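Local coordinates for protein NADPH-flavin oxidoreductase (Vibrio parahaemolyticus serotype O3:K6, PDB 5UU6) that probably catalyses NADPH-dependent reduction of flavins or nitro compounds, using bound flavin mononucleotide (FMN) as its cofactor, at residues A[64-69]-A[136-141]; A[81-86]-A[152-157]. One frame throughout, in Å; residues are numbered along the deposited sequence. Where two conformers were deposited one is given.

Overall arrangement
The two contacts alternate along the chain: segment 64-69 of interaction 1 comes first, then 81-86 of interaction 2, then 136-141 and finally 152-157. Their centres lie about 14 Å apart. Interaction 2 is buried, pairing strands 78-85 and 152-161 inside the four-stranded antiparallel sheet, whereas interaction 1 lies at the surface, where the end of helix 57-66 meets the start of helix 139-145. That second helix is followed in the chain by strand 152-161, and the two sites touch: R136 NH1 probably hydrogen-bonds to L155 O at 2.8 Å, and A139 packs on I154. Both contacts lie in the nitroreductase family region and come close to bound FMN.

Interaction 1: residues A[64-69]-A[136-141]; sequences AKFAGN and RNNAQQ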
loop_
_atom_site.group_PDB
_atom_site.type_symbol
_atom_site.label_atom_id
_atom_site.label_comp_id
_atom_site.label_asym_id
_atom_site.label_seq_id
_atom_site.Cartn_x
_atom_site.Cartn_y
_atom_site.Cartn_z
ATOM N N ALA A 64 -6.051 -20.040 -9.314
ATOM C CA ALA A 64 -5.087 -19.987 -10.395
ATOM C C ALA A 64 -5.779 -19.620 -11.698
ATOM O O ALA A 64 -5.308 -18.754 -12.445
ATOM C CB ALA A 64 -4.368 -21.341 -10.511
ATOM N N LYS A 65 -6.901 -20.291 -11.989
ATOM C CA LYS A 65 -7.663 -19.996 -13.197
ATOM C C LYS A 65 -8.141 -18.546 -13.210
ATOM O O LYS A 65 -7.932 -17.828 -14.196
ATOM C CB LYS A 65 -8.849 -20.963 -13.323
ATOM C CG LYS A 65 -9.825 -20.598 -14.417
ATOM C CD LYS A 65 -10.779 -21.767 -14.766
ATOM N N PHE A 66 -8.782 -18.103 -12.115
ATOM C CA PHE A 66 -9.368 -16.764 -12.043
ATOM C C PHE A 66 -8.324 -15.646 -12.147
ATOM O O PHE A 66 -8.650 -14.525 -12.575
ATOM C CB PHE A 66 -10.149 -16.607 -10.736
ATOM C CG PHE A 66 -11.406 -17.401 -10.675
ATOM C CD1 PHE A 66 -12.150 -17.637 -11.826
ATOM C CD2 PHE A 66 -11.878 -17.883 -9.467
ATOM C CE1 PHE A 66 -13.325 -18.367 -11.783
ATOM C CE2 PHE A 66 -13.070 -18.608 -9.425
ATOM C CZ PHE A 66 -13.786 -18.847 -10.588
ATOM N N ALA A 67 -7.091 -15.911 -11.736
ATOM C CA ALA A 67 -5.989 -14.948 -11.810
ATOM C C ALA A 67 -5.456 -14.804 -13.225
ATOM O O ALA A 67 -4.565 -13.972 -13.465
ATOM C CB ALA A 67 -4.839 -15.371 -10.888
ATOM N N GLY A 68 -5.997 -15.567 -14.163
ATOM C CA GLY A 68 -5.563 -15.524 -15.538
ATOM C C GLY A 68 -4.662 -16.672 -15.890
ATOM O O GLY A 68 -3.723 -16.478 -16.670
ATOM N N ASN A 69 -4.886 -17.846 -15.284
ATOM C CA ASN A 69 -4.102 -19.047 -15.535
ATOM C C ASN A 69 -2.642 -18.839 -15.149
ATOM O O ASN A 69 -1.724 -19.149 -15.898
ATOM C CB ASN A 69 -4.254 -19.484 -16.988
ATOM C CG ASN A 69 -5.714 -19.789 -17.352
ATOM O OD1 ASN A 69 -6.319 -20.720 -16.820
ATOM N ND2 ASN A 69 -6.272 -19.000 -18.248
ATOM N N ARG A 136 -8.217 -9.796 -9.677
ATOM C CA ARG A 136 -9.218 -8.800 -10.076
ATOM C C ARG A 136 -9.744 -8.983 -11.489
ATOM O O ARG A 136 -10.763 -8.378 -11.797
ATOM C CB ARG A 136 -8.641 -7.380 -9.925
ATOM C CG ARG A 136 -8.151 -7.079 -8.495
ATOM C CD ARG A 136 -8.187 -5.583 -8.207
ATOM N NE ARG A 136 -7.288 -4.876 -9.098
ATOM C CZ ARG A 136 -5.982 -4.710 -8.872
ATOM N NH1 ARG A 136 -5.410 -5.196 -7.774
ATOM N NH2 ARG A 136 -5.249 -4.044 -9.743
ATOM N N ASN A 137 -9.118 -9.806 -12.347
ATOM C CA ASN A 137 -9.756 -10.141 -13.629
ATOM C C ASN A 137 -11.156 -10.694 -13.424
ATOM O O ASN A 137 -12.051 -10.496 -14.254
ATOM C CB ASN A 137 -8.949 -11.196 -14.397
ATOM C CG ASN A 137 -7.602 -10.690 -14.861
ATOM O OD1 ASN A 137 -7.414 -9.491 -15.083
ATOM N ND2 ASN A 137 -6.647 -11.615 -15.008
ATOM N N ASN A 138 -11.336 -11.465 -12.363
ATOM C CA ASN A 138 -12.562 -12.174 -12.054
ATOM C C ASN A 138 -12.970 -11.916 -10.601
ATOM O O ASN A 138 -13.310 -12.832 -9.850
ATOM C CB ASN A 138 -12.341 -13.654 -12.336
ATOM C CG ASN A 138 -12.129 -13.919 -13.824
ATOM O OD1 ASN A 138 -13.073 -13.880 -14.582
ATOM N ND2 ASN A 138 -10.889 -14.160 -14.236
ATOM N N ALA A 139 -12.948 -10.643 -10.199
ATOM C CA ALA A 139 -13.106 -10.285 -8.788
ATOM C C ALA A 139 -14.366 -10.905 -8.192
ATOM O O ALA A 139 -14.312 -11.571 -7.149
ATOM C CB ALA A 139 -13.114 -8.760 -8.643
ATOM N N GLN A 140 -15.501 -10.776 -8.883
ATOM C CA GLN A 140 -16.747 -11.297 -8.321
ATOM C C GLN A 140 -16.681 -12.810 -8.058
ATOM O O GLN A 140 -17.141 -13.281 -7.011
ATOM C CB GLN A 140 -17.913 -10.990 -9.255
ATOM C CG GLN A 140 -19.235 -11.481 -8.707
ATOM C CD GLN A 140 -19.592 -10.805 -7.380
ATOM O OE1 GLN A 140 -19.240 -9.649 -7.139
ATOM N NE2 GLN A 140 -20.290 -11.530 -6.523
ATOM N N GLN A 141 -16.136 -13.586 -9.005
ATOM C CA GLN A 141 -16.058 -15.034 -8.814
ATOM C C GLN A 141 -15.075 -15.404 -7.702
ATOM O O GLN A 141 -15.299 -16.384 -6.979
ATOM C CB GLN A 141 -15.658 -15.721 -10.128
ATOM C CG GLN A 141 -16.772 -15.795 -11.182
ATOM C CD GLN A 141 -16.309 -16.417 -12.498
ATOM O OE1 GLN A 141 -16.605 -17.583 -12.792
ATOM N NE2 GLN A 141 -15.580 -15.638 -13.298
#
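N138 reaches across to the last turn of helix 57-66 and donates from ND2 to the backbone O of F66, 2.8 Å away. With its CG anti to the carbonyl carbon (chi1 -66°), N138 presents an amide whose plane contains the acceptor. The N-H points almost straight at it, at 168°, though the donor stands somewhat above the carbonyl plane. Carbonyls in a final helical turn run short of donors from their own helix, and the short asparagine side chain suits this place. N138 is also the N-cap residue of helix 139-145, but its side chain is spent on the neighbouring helix and makes no capping bond.

Beside this polar link lies an apolar one. The F66 ring receives the CB of Q141 over one face in a CH-pi contact, CB lying 3.9 Å from the ring centroid and displaced toward the rim. Beyond CG the chain is extended and passes outside the CE1-CZ rim; Q141 is modelled in two conformers, so the placement of its amide is doubtful. Glutamine offers its CB methylene to the ring and a polar amide to the exposed surface.

The helix 57-66 ends in a Schellman motif: N69 N reaches back weakly to A64 O and G68 N bonds to K65 O, which also accepts from N69 N. G68 has positive phi, where a side chain would press on the preceding carbonyl O. N137 ND2 only comes near A67 O, at 3.5 Å; N137 OD1 accepts from R228, and A67 O accepts from Q70, an FMN-binding residue. Small A67 turns away from this contact and packs against V73 of helix 72-75, while on the other segment A139 rests on I231 and Y234 of helix 231-237.

Interaction 2: residues A[81-86]-A[152-157]; sequences VFCIDY and TAILFG
The rings of F82 and F156 lie nearly parallel, 22° apart, but are strongly offset and share little overlap, their centroids 5.1 Å from each other. F156 CE1 comes to 3.5 Å from F82 CD1, while F82 CB sits over one face of the F156 ring, toward its rim, in a CH-pi contact. What brings the second ring there is its first torsion, which sets CG of F156 between the backbone N and carbonyl carbon (chi1 55°). Large, flat side chains suit this buried face: F156 also meets Y131 and A115, and V109 of the second subunit, and its nearest atom is about 5 Å from a bound FMN.

Behind the rings the strands pair antiparallel. F82 N bonds to F156 O at 2.8 Å and L155 N to F82 O at 3.0 Å, and so two residues, L155 and F156, stand opposite F82, which defines a classic beta bulge. The extra residue shifts the register by one within the central sheet of this nitroreductase fold. Beyond it, I84 and A153 exchange backbone bonds in both directions; small A153 suits its place against Y234 and L235 of helix 231-237.

At the bulge the L155 side chain comes to lie beside I84. L155 CD1 touches I84 CG1 at 3.6 Å, two branched chains packing next to the phenylalanines; L155 packs further on S111 and on L105 of the second subunit. On the other face of the sheet, I154 CG2 touches V81 CG1 (3.8 Å) and, next to it, C83 SG. Farther along, the side chains of D85 and T152 run alongside each other, D85 OD1 being 3.7 Å from the methyl T152 CG2. Though buried, these polar residues are satisfied elsewhere: T152 OG1 bonds to P149 O, D85 OD1 accepts from R88 N, and D85 OD2 bonds to S50 and to Y184 of the second subunit.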
loop_
_atom_site.group_PDB
_atom_site.type_symbol
_atom_site.label_atom_id
_atom_site.label_comp_id
_atom_site.label_asym_id
_atom_site.label_seq_id
_atom_site.Cartn_x
_atom_site.Cartn_y
_atom_site.Cartn_z
ATOM N N VAL A 81 -4.670 -13.894 0.227
ATOM C CA VAL A 81 -5.532 -12.975 -0.530
ATOM C C VAL A 81 -5.838 -11.792 0.379
ATOM O O VAL A 81 -6.465 -11.962 1.443
ATOM C CB VAL A 81 -6.824 -13.657 -1.008
ATOM C CG1 VAL A 81 -7.698 -12.641 -1.789
ATOM C CG2 VAL A 81 -6.524 -14.893 -1.840
ATOM N N PHE A 82 -5.410 -10.597 -0.026
ATOM C CA PHE A 82 -5.594 -9.400 0.787
ATOM C C PHE A 82 -6.917 -8.730 0.422
ATOM O O PHE A 82 -7.196 -8.528 -0.755
ATOM C CB PHE A 82 -4.420 -8.426 0.588
ATOM C CG PHE A 82 -3.141 -8.894 1.242
ATOM C CD1 PHE A 82 -2.340 -9.861 0.627
ATOM C CD2 PHE A 82 -2.775 -8.432 2.498
ATOM C CE1 PHE A 82 -1.154 -10.313 1.231
ATOM C CE2 PHE A 82 -1.610 -8.909 3.119
ATOM C CZ PHE A 82 -0.796 -9.836 2.473
ATOM N N CYS A 83 -7.710 -8.372 1.438
ATOM C CA CYS A 83 -9.044 -7.834 1.269
ATOM C C CYS A 83 -9.236 -6.588 2.106
ATOM O O CYS A 83 -8.795 -6.538 3.251
ATOM C CB CYS A 83 -10.124 -8.846 1.715
ATOM S SG CYS A 83 -9.884 -10.498 0.989
ATOM N N ILE A 84 -9.964 -5.614 1.553
ATOM C CA ILE A 84 -10.558 -4.560 2.376
ATOM C C ILE A 84 -11.626 -5.153 3.285
ATOM O O ILE A 84 -12.466 -5.959 2.848
ATOM C CB ILE A 84 -11.174 -3.487 1.465
ATOM C CG1 ILE A 84 -10.090 -2.837 0.638
ATOM C CG2 ILE A 84 -11.939 -2.453 2.308
ATOM C CD1 ILE A 84 -10.677 -1.887 -0.425
ATOM N N ASP A 85 -11.641 -4.742 4.551
ATOM C CA ASP A 85 -12.608 -5.302 5.501
ATOM C C ASP A 85 -13.185 -4.173 6.349
ATOM O O ASP A 85 -12.515 -3.683 7.265
ATOM C CB ASP A 85 -11.969 -6.389 6.381
ATOM C CG ASP A 85 -13.005 -7.200 7.181
ATOM O OD1 ASP A 85 -14.117 -6.682 7.468
ATOM O OD2 ASP A 85 -12.693 -8.352 7.571
ATOM N N TYR A 86 -14.413 -3.750 6.023
ATOM C CA TYR A 86 -15.252 -2.966 6.921
ATOM C C TYR A 86 -16.378 -3.809 7.523
ATOM O O TYR A 86 -17.298 -3.268 8.148
ATOM C CB TYR A 86 -15.808 -1.730 6.198
ATOM C CG TYR A 86 -14.684 -0.750 5.899
ATOM C CD1 TYR A 86 -14.232 0.109 6.869
ATOM C CD2 TYR A 86 -14.053 -0.729 4.644
ATOM C CE1 TYR A 86 -13.190 0.985 6.613
ATOM C CE2 TYR A 86 -12.989 0.135 4.379
ATOM C CZ TYR A 86 -12.570 0.992 5.358
ATOM O OH TYR A 86 -11.509 1.868 5.125
ATOM N N THR A 152 -16.676 -6.071 2.376
ATOM C CA THR A 152 -15.323 -6.565 2.127
ATOM C C THR A 152 -15.150 -6.726 0.618
ATOM O O THR A 152 -16.134 -6.869 -0.115
ATOM C CB THR A 152 -15.047 -7.909 2.828
ATOM O OG1 THR A 152 -15.856 -8.932 2.226
ATOM C CG2 THR A 152 -15.427 -7.840 4.262
ATOM N N ALA A 153 -13.898 -6.714 0.158
ATOM C CA ALA A 153 -13.600 -6.838 -1.271
ATOM C C ALA A 153 -12.166 -7.315 -1.454
ATOM O O ALA A 153 -11.278 -6.831 -0.767
ATOM C CB ALA A 153 -13.779 -5.505 -2.008
ATOM N N ILE A 154 -11.932 -8.252 -2.390
ATOM C CA ILE A 154 -10.542 -8.648 -2.653
ATOM C C ILE A 154 -9.842 -7.504 -3.368
ATOM O O ILE A 154 -10.464 -6.708 -4.073
ATOM C CB ILE A 154 -10.414 -9.934 -3.491
ATOM C CG1 ILE A 154 -11.010 -9.680 -4.870
ATOM C CG2 ILE A 154 -11.076 -11.135 -2.782
ATOM C CD1 ILE A 154 -10.104 -10.079 -6.033
ATOM N N LEU A 155 -8.545 -7.388 -3.137
ATOM C CA LEU A 155 -7.679 -6.438 -3.829
ATOM C C LEU A 155 -6.579 -7.140 -4.600
ATOM O O LEU A 155 -6.391 -6.849 -5.783
ATOM C CB LEU A 155 -7.036 -5.478 -2.823
ATOM C CG LEU A 155 -7.979 -4.473 -2.212
ATOM C CD1 LEU A 155 -7.125 -3.513 -1.376
ATOM C CD2 LEU A 155 -8.785 -3.739 -3.314
ATOM N N PHE A 156 -5.823 -8.047 -3.960
ATOM C CA PHE A 156 -4.780 -8.780 -4.685
ATOM C C PHE A 156 -4.365 -9.979 -3.849
ATOM O O PHE A 156 -4.621 -10.059 -2.637
ATOM C CB PHE A 156 -3.548 -7.897 -4.971
ATOM C CG PHE A 156 -2.981 -7.277 -3.727
ATOM C CD1 PHE A 156 -2.059 -7.974 -2.948
ATOM C CD2 PHE A 156 -3.440 -6.035 -3.276
ATOM C CE1 PHE A 156 -1.568 -7.422 -1.741
ATOM C CE2 PHE A 156 -2.948 -5.474 -2.064
ATOM C CZ PHE A 156 -2.010 -6.180 -1.304
ATOM N N GLY A 157 -3.686 -10.907 -4.500
ATOM C CA GLY A 157 -3.121 -12.044 -3.819
ATOM C C GLY A 157 -1.615 -11.911 -3.722
ATOM O O GLY A 157 -1.000 -10.945 -4.158
#